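Local coordinates for protein cysteine protease (Xylella fastidiosa, PDB 3OIS) that binds uridine-5'-diphosphate and probably cleaves peptide bonds as a papain-family cysteine protease, at residues A[208-212]-A[213-217]. Sequence-based numbering, arbitrary orientation.
Sequences FSVYN and SWVGN
Phe208 and Trp214 meet at the apolar heart of this strand-to-helix turn. The indole's CZ3 lies in the plane of the phenyl ring, at its edge, 3.7 Å from Phe208 CZ, and the ring planes are inclined at 36°, an oblique meeting. With chi1 at -178°, Trp214 CG stands opposite its own backbone N, which sends the long indole back over the end of the strand; a large flat side chain suits this place because it spans from the turn to Phe208 and also meets Trp257 and, edge-to-face, Phe267. Beside it, Val210 turns CG1 to the helix, where it presses on Val215 CG1 at 3.4 Å, tighter than usual for two methyls. Val215 CG1 also sits over one face of the Trp214 ring, near its rim; the short branched side chains of Val210 and Val215 can pack closely here, between the strand and the indole.

Further out the backbone takes over. Tyr211 occupies the N-cap position, its carbonyl oxygen accepting Trp214 N at 3.1 Å, the donor standing well above the carbonyl plane, and a weak second bond from Val215 N. Asn212 O accepts Gly216 N at 2.8 Å, and Gly216, where helical angles end, has no side chain to collide with that carbonyl oxygen. At the polar edge, short polar side chains tie the turn to residues 231-232, just before strand 233-245: Asn212 OD1 takes the backbone N of Thr232, and Ser213 OG hydrogen-bonds to Asp231 OD2. The single-turn helix 212-215 follows directly on strand 204-211 in the antiparallel beta domain of this papain-like fold, away from the UDP site.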
ATOM      1  N   PHE A 208       2.440  -3.157   7.620  1.00 12.17           N
ATOM      2  CA  PHE A 208       2.447  -4.079   8.710  1.00 13.06           C
ATOM      3  C   PHE A 208       3.642  -5.052   8.638  1.00 12.43           C
ATOM      4  O   PHE A 208       4.242  -5.271   7.546  1.00 13.99           O
ATOM      5  CB  PHE A 208       1.105  -4.865   8.786  1.00 14.56           C
ATOM      6  CG  PHE A 208       0.791  -5.748   7.594  1.00 14.97           C
ATOM      7  CD1 PHE A 208       0.254  -5.220   6.381  1.00 11.67           C
ATOM      8  CD2 PHE A 208       0.972  -7.140   7.694  1.00 15.04           C
ATOM      9  CE1 PHE A 208      -0.129  -6.107   5.326  1.00 12.62           C
ATOM     10  CE2 PHE A 208       0.583  -8.016   6.647  1.00 14.91           C
ATOM     11  CZ  PHE A 208       0.084  -7.492   5.449  1.00 13.11           C
ATOM     12  N   SER A 209       3.954  -5.674   9.765  1.00 13.24           N
ATOM     13  CA  SER A 209       4.997  -6.718   9.736  1.00 12.76           C
ATOM     14  C   SER A 209       4.398  -8.017   9.312  1.00 12.02           C
ATOM     15  O   SER A 209       3.336  -8.408   9.846  1.00 14.56           O
ATOM     16  CB  SER A 209       5.618  -6.866  11.124  1.00 11.28           C
ATOM     17  OG  SER A 209       6.361  -5.673  11.399  1.00 17.58           O
ATOM     18  N   VAL A 210       5.140  -8.714   8.479  1.00 11.80           N
ATOM     19  CA  VAL A 210       4.730 -10.031   7.927  1.00 13.42           C
ATOM     20  C   VAL A 210       5.521 -11.154   8.570  1.00 13.50           C
ATOM     21  O   VAL A 210       6.752 -11.014   8.703  1.00 15.11           O
ATOM     22  CB  VAL A 210       4.936 -10.073   6.394  1.00 14.79           C
ATOM     23  CG1 VAL A 210       4.711 -11.507   5.837  1.00 15.90           C
ATOM     24  CG2 VAL A 210       4.079  -9.045   5.755  1.00 17.77           C
ATOM     25  N   TYR A 211       4.842 -12.241   9.039  1.00 13.63           N
ATOM     26  CA  TYR A 211       5.537 -13.342   9.750  1.00 12.50           C
ATOM     27  C   TYR A 211       5.391 -14.637   8.942  1.00 13.77           C
ATOM     28  O   TYR A 211       4.467 -14.762   8.088  1.00 12.18           O
ATOM     29  CB  TYR A 211       4.907 -13.535  11.142  1.00 13.24           C
ATOM     30  CG  TYR A 211       5.333 -12.436  12.077  1.00 12.97           C
ATOM     31  CD1 TYR A 211       6.384 -12.675  13.002  1.00 13.87           C
ATOM     32  CD2 TYR A 211       4.785 -11.168  12.003  1.00 13.63           C
ATOM     33  CE1 TYR A 211       6.774 -11.698  13.860  1.00 13.60           C
ATOM     34  CE2 TYR A 211       5.197 -10.179  12.863  1.00 13.47           C
ATOM     35  CZ  TYR A 211       6.188 -10.459  13.792  1.00 12.92           C
ATOM     36  OH  TYR A 211       6.662  -9.467  14.617  1.00 14.63           O
ATOM     37  N   ASN A 212       6.296 -15.592   9.229  1.00 13.18           N
ATOM     38  CA  ASN A 212       6.285 -16.857   8.464  1.00 13.67           C
ATOM     39  C   ASN A 212       4.967 -17.653   8.731  1.00 15.22           C
ATOM     40  O   ASN A 212       4.626 -18.569   7.970  1.00 15.17           O
ATOM     41  CB  ASN A 212       7.470 -17.719   8.885  1.00 15.39           C
ATOM     42  CG  ASN A 212       7.274 -18.300  10.268  1.00 18.12           C
ATOM     43  OD1 ASN A 212       6.926 -17.596  11.207  1.00 17.93           O
ATOM     44  ND2 ASN A 212       7.412 -19.626  10.392  1.00 29.00           N
ATOM     45  N   SER A 213       4.221 -17.293   9.770  1.00 15.94           N
ATOM     46  CA  SER A 213       2.953 -18.042  10.032  1.00 16.84           C
ATOM     47  C   SER A 213       1.892 -17.768   8.943  1.00 16.74           C
ATOM     48  O   SER A 213       0.882 -18.526   8.780  1.00 18.40           O
ATOM     49  CB  SER A 213       2.416 -17.696  11.387  1.00 13.63           C
ATOM     50  OG  SER A 213       2.423 -16.314  11.692  1.00 15.72           O
ATOM     51  N   TRP A 214       2.054 -16.649   8.229  1.00 15.29           N
ATOM     52  CA  TRP A 214       1.184 -16.381   7.046  1.00 15.17           C
ATOM     53  C   TRP A 214       1.888 -16.799   5.714  1.00 16.32           C
ATOM     54  O   TRP A 214       1.304 -17.521   4.888  1.00 13.89           O
ATOM     55  CB  TRP A 214       0.815 -14.866   7.035  1.00 15.19           C
ATOM     56  CG  TRP A 214      -0.108 -14.471   5.910  1.00 16.29           C
ATOM     57  CD1 TRP A 214      -1.133 -15.242   5.351  1.00 15.32           C
ATOM     58  CD2 TRP A 214      -0.062 -13.258   5.183  1.00 12.51           C
ATOM     59  NE1 TRP A 214      -1.755 -14.516   4.336  1.00 14.81           N
ATOM     60  CE2 TRP A 214      -1.133 -13.279   4.229  1.00 14.92           C
ATOM     61  CE3 TRP A 214       0.720 -12.083   5.285  1.00 11.99           C
ATOM     62  CZ2 TRP A 214      -1.363 -12.202   3.350  1.00 13.52           C
ATOM     63  CZ3 TRP A 214       0.472 -11.044   4.490  1.00 10.81           C
ATOM     64  CH2 TRP A 214      -0.541 -11.072   3.482  1.00 13.19           C
ATOM     65  N   VAL A 215       3.163 -16.384   5.514  1.00 14.20           N
ATOM     66  CA  VAL A 215       3.788 -16.507   4.216  1.00 12.95           C
ATOM     67  C   VAL A 215       4.687 -17.693   4.072  1.00 14.39           C
ATOM     68  O   VAL A 215       5.201 -17.922   2.992  1.00 15.80           O
ATOM     69  CB  VAL A 215       4.631 -15.230   3.816  1.00 12.70           C
ATOM     70  CG1 VAL A 215       3.739 -14.016   3.746  1.00 15.28           C
ATOM     71  CG2 VAL A 215       5.766 -14.963   4.810  1.00 12.78           C
ATOM     72  N   GLY A 216       4.899 -18.417   5.158  1.00 15.03           N
ATOM     73  CA  GLY A 216       5.891 -19.533   5.129  1.00 15.91           C
ATOM     74  C   GLY A 216       5.424 -20.662   4.192  1.00 16.86           C
ATOM     75  O   GLY A 216       4.215 -21.037   4.166  1.00 15.78           O
ATOM     76  N   ASN A 217       6.374 -21.136   3.381  1.00 17.18           N
ATOM     77  CA  ASN A 217       6.142 -22.100   2.300  1.00 17.59           C
ATOM     78  C   ASN A 217       5.108 -21.628   1.257  1.00 17.40           C
ATOM     79  O   ASN A 217       4.537 -22.445   0.566  1.00 18.39           O
ATOM     80  CB  ASN A 217       5.768 -23.484   2.856  1.00 18.41           C
ATOM     81  CG  ASN A 217       6.768 -23.979   3.847  1.00 22.07           C
ATOM     82  OD1 ASN A 217       7.957 -23.795   3.612  1.00 21.75           O
ATOM     83  ND2 ASN A 217       6.310 -24.555   4.979  1.00 20.62           N
TER